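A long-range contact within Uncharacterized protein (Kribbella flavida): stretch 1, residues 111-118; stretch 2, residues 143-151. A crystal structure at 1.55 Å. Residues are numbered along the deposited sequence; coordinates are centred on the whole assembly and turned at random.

Stretch 1 (111-118) GPDRWLVV
Stretch 2, residues 143-151: YQENAHLAR

The indole of Trp115 is engaged on both its edge and its face by a single chain segment, which leaves an antiparallel strand and turns back over the ring. At the edge, NE1 of Trp115 donates to OE1 of Gln144 (2.8 Å); over the face, CB of Ala150 lies 3.5 Å from the centroid of the six-membered ring, 2° off its normal, a CH-pi contact for which a methyl is small enough to approach squarely. Trp115 adopts chi1 t with chi2 36°, and Gln144 m, t, 61°, bringing its amide oxygen to the indole.

Strands 114-118 and 143-145 run antiparallel at 175°, their axes 4.7 Å apart. Leu116 pairs with Glu145 through Leu116 N to Glu145 O (3.0 Å) and Glu145 N to Leu116 O (2.9 Å). Val117 and Gln144 form the intervening non-hydrogen-bonded pair, with CA atoms 4.6 Å apart. At Val118 and Tyr143 the ladder loosens: Val118 N to Tyr143 O is 3.0 Å, but Tyr143 N to Val118 O is weak at 3.4 Å. Leu116, Val118, Tyr143 and Glu145 share one face, where Val118 CG2 (chi1 m) packs 3.5 Å from Tyr143 CB (chi1 t).

Beyond the ladder, Asn146 takes a left-handed conformation (phi/psi 61/41) and, with chi1 m, its ND2 donates to Arg114 O (2.9 Å), continuing the link through a side chain. Arg114 (t, m, m, chi4 120°) points away at CB, yet its guanidinium returns edge-on to Glu145 (t, t, 82°), in a salt bridge with NH1 2.8 Å from OE1.

Residues 147-151 have helical torsions; Leu149 N bonds to Asn146 O at 2.9 Å. Buried Leu149 (m, t) points toward stretch 1, its CD1 3.5 Å from Pro112 O, supplying apolar bulk beside the loop. The contact buries 673 Å² in total.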

# COMPACT_ATOMS: atom_id res chain seq x y z
N GLY A 111 -9.83 -19.61 -17.77
CA GLY A 111 -10.21 -19.52 -16.38
C GLY A 111 -9.54 -18.37 -15.66
O GLY A 111 -8.96 -17.47 -16.28
N PRO A 112 -9.64 -18.37 -14.33
CA PRO A 112 -9.00 -17.30 -13.56
C PRO A 112 -7.50 -17.32 -13.77
O PRO A 112 -6.92 -18.37 -14.01
CB PRO A 112 -9.37 -17.65 -12.12
CG PRO A 112 -9.64 -19.09 -12.12
CD PRO A 112 -10.19 -19.43 -13.47
N ASP A 113 -6.88 -16.16 -13.67
CA ASP A 113 -5.46 -16.10 -13.89
C ASP A 113 -4.68 -15.43 -12.78
O ASP A 113 -3.48 -15.32 -12.88
CB ASP A 113 -5.12 -15.46 -15.22
CG ASP A 113 -5.40 -13.99 -15.27
OD1 ASP A 113 -5.96 -13.45 -14.31
OD2 ASP A 113 -5.07 -13.40 -16.34
N ARG A 114 -5.35 -15.03 -11.71
CA ARG A 114 -4.64 -14.28 -10.68
C ARG A 114 -4.79 -14.93 -9.32
O ARG A 114 -5.92 -15.08 -8.81
CB ARG A 114 -5.10 -12.82 -10.61
CG ARG A 114 -4.27 -11.91 -9.71
CD ARG A 114 -4.77 -11.95 -8.31
NE ARG A 114 -5.97 -11.15 -8.09
CZ ARG A 114 -7.15 -11.59 -7.66
NH1 ARG A 114 -7.44 -12.88 -7.55
NH2 ARG A 114 -8.13 -10.70 -7.44
N TRP A 115 -3.67 -15.34 -8.75
CA TRP A 115 -3.61 -15.89 -7.41
C TRP A 115 -3.33 -14.72 -6.46
O TRP A 115 -2.31 -14.05 -6.55
CB TRP A 115 -2.46 -16.92 -7.30
CG TRP A 115 -2.20 -17.43 -5.93
CD1 TRP A 115 -3.12 -17.69 -4.91
CD2 TRP A 115 -0.92 -17.77 -5.39
NE1 TRP A 115 -2.45 -18.17 -3.80
CE2 TRP A 115 -1.11 -18.20 -4.07
CE3 TRP A 115 0.38 -17.72 -5.89
CZ2 TRP A 115 -0.05 -18.61 -3.27
CZ3 TRP A 115 1.41 -18.10 -5.09
CH2 TRP A 115 1.19 -18.57 -3.80
N LEU A 116 -4.26 -14.52 -5.54
CA LEU A 116 -4.16 -13.46 -4.54
C LEU A 116 -3.92 -14.02 -3.17
O LEU A 116 -4.63 -14.94 -2.75
CB LEU A 116 -5.48 -12.65 -4.49
CG LEU A 116 -5.42 -11.44 -3.56
CD1 LEU A 116 -4.48 -10.37 -4.01
CD2 LEU A 116 -6.87 -10.91 -3.43
N VAL A 117 -2.90 -13.49 -2.49
CA VAL A 117 -2.69 -13.78 -1.08
C VAL A 117 -2.73 -12.48 -0.33
O VAL A 117 -1.99 -11.56 -0.68
CB VAL A 117 -1.32 -14.40 -0.84
CG1 VAL A 117 -1.09 -14.62 0.67
CG2 VAL A 117 -1.23 -15.69 -1.59
N VAL A 118 -3.59 -12.38 0.69
CA VAL A 118 -3.57 -11.25 1.61
C VAL A 118 -3.26 -11.77 3.00
O VAL A 118 -3.62 -12.90 3.34
CB VAL A 118 -4.87 -10.42 1.62
CG1 VAL A 118 -4.98 -9.55 0.33
CG2 VAL A 118 -6.03 -11.27 1.81
N TYR A 143 -6.48 -14.65 3.74
CA TYR A 143 -7.37 -15.02 2.66
C TYR A 143 -6.53 -15.30 1.41
O TYR A 143 -5.47 -14.69 1.22
CB TYR A 143 -8.35 -13.88 2.37
CG TYR A 143 -9.52 -14.27 1.54
CD1 TYR A 143 -10.58 -14.95 2.13
CD2 TYR A 143 -9.59 -13.93 0.23
CE1 TYR A 143 -11.71 -15.31 1.38
CE2 TYR A 143 -10.72 -14.31 -0.55
CZ TYR A 143 -11.74 -14.98 0.04
OH TYR A 143 -12.86 -15.33 -0.69
N GLN A 144 -7.00 -16.23 0.59
CA GLN A 144 -6.43 -16.43 -0.73
C GLN A 144 -7.53 -16.57 -1.75
O GLN A 144 -8.58 -17.15 -1.46
CB GLN A 144 -5.59 -17.69 -0.79
CG GLN A 144 -4.40 -17.74 0.18
CD GLN A 144 -3.53 -18.95 -0.08
OE1 GLN A 144 -2.96 -19.12 -1.17
NE2 GLN A 144 -3.42 -19.79 0.93
N GLU A 145 -7.27 -16.07 -2.93
CA GLU A 145 -8.14 -16.30 -4.09
C GLU A 145 -7.39 -17.05 -5.17
O GLU A 145 -6.26 -16.73 -5.51
CB GLU A 145 -8.62 -14.96 -4.62
CG GLU A 145 -9.94 -14.93 -5.29
CD GLU A 145 -10.39 -13.49 -5.42
OE1 GLU A 145 -9.94 -12.86 -6.37
OE2 GLU A 145 -11.21 -13.01 -4.58
N ASN A 146 -8.03 -18.09 -5.69
CA ASN A 146 -7.45 -18.91 -6.74
C ASN A 146 -6.14 -19.59 -6.33
O ASN A 146 -5.23 -19.72 -7.13
CB ASN A 146 -7.28 -18.12 -8.05
CG ASN A 146 -8.59 -17.51 -8.52
OD1 ASN A 146 -9.64 -18.17 -8.47
ND2 ASN A 146 -8.56 -16.25 -8.92
N ALA A 147 -6.09 -20.10 -5.11
CA ALA A 147 -4.88 -20.77 -4.62
C ALA A 147 -4.53 -21.99 -5.46
O ALA A 147 -3.35 -22.40 -5.54
CB ALA A 147 -5.05 -21.15 -3.18
N HIS A 148 -5.52 -22.58 -6.12
CA HIS A 148 -5.25 -23.74 -6.97
C HIS A 148 -4.29 -23.39 -8.11
O HIS A 148 -3.63 -24.27 -8.66
CB HIS A 148 -6.55 -24.31 -7.55
CG HIS A 148 -7.16 -23.45 -8.62
ND1 HIS A 148 -7.88 -22.31 -8.34
CD2 HIS A 148 -7.15 -23.57 -9.97
CE1 HIS A 148 -8.29 -21.76 -9.47
NE2 HIS A 148 -7.87 -22.51 -10.48
N LEU A 149 -4.21 -22.11 -8.49
CA LEU A 149 -3.28 -21.70 -9.54
C LEU A 149 -1.81 -21.78 -9.11
O LEU A 149 -0.91 -21.91 -9.94
CB LEU A 149 -3.59 -20.25 -9.98
CG LEU A 149 -4.96 -20.01 -10.61
CD1 LEU A 149 -5.15 -18.53 -11.05
CD2 LEU A 149 -5.13 -20.91 -11.78
N ALA A 150 -1.56 -21.66 -7.81
CA ALA A 150 -0.20 -21.81 -7.30
C ALA A 150 0.29 -23.23 -7.52
O ALA A 150 1.49 -23.48 -7.57
CB ALA A 150 -0.14 -21.44 -5.83
N ARG A 151 -0.65 -24.15 -7.67
CA ARG A 151 -0.36 -25.55 -7.97
C ARG A 151 -0.34 -25.73 -9.48
O ARG A 151 0.63 -26.23 -10.05
CB ARG A 151 -1.44 -26.44 -7.34
CG ARG A 151 -1.82 -26.02 -5.92
CD ARG A 151 -3.20 -26.52 -5.48
NE ARG A 151 -3.70 -25.77 -4.32
CZ ARG A 151 -4.95 -25.84 -3.86
NH1 ARG A 151 -5.31 -25.13 -2.80
NH2 ARG A 151 -5.84 -26.63 -4.45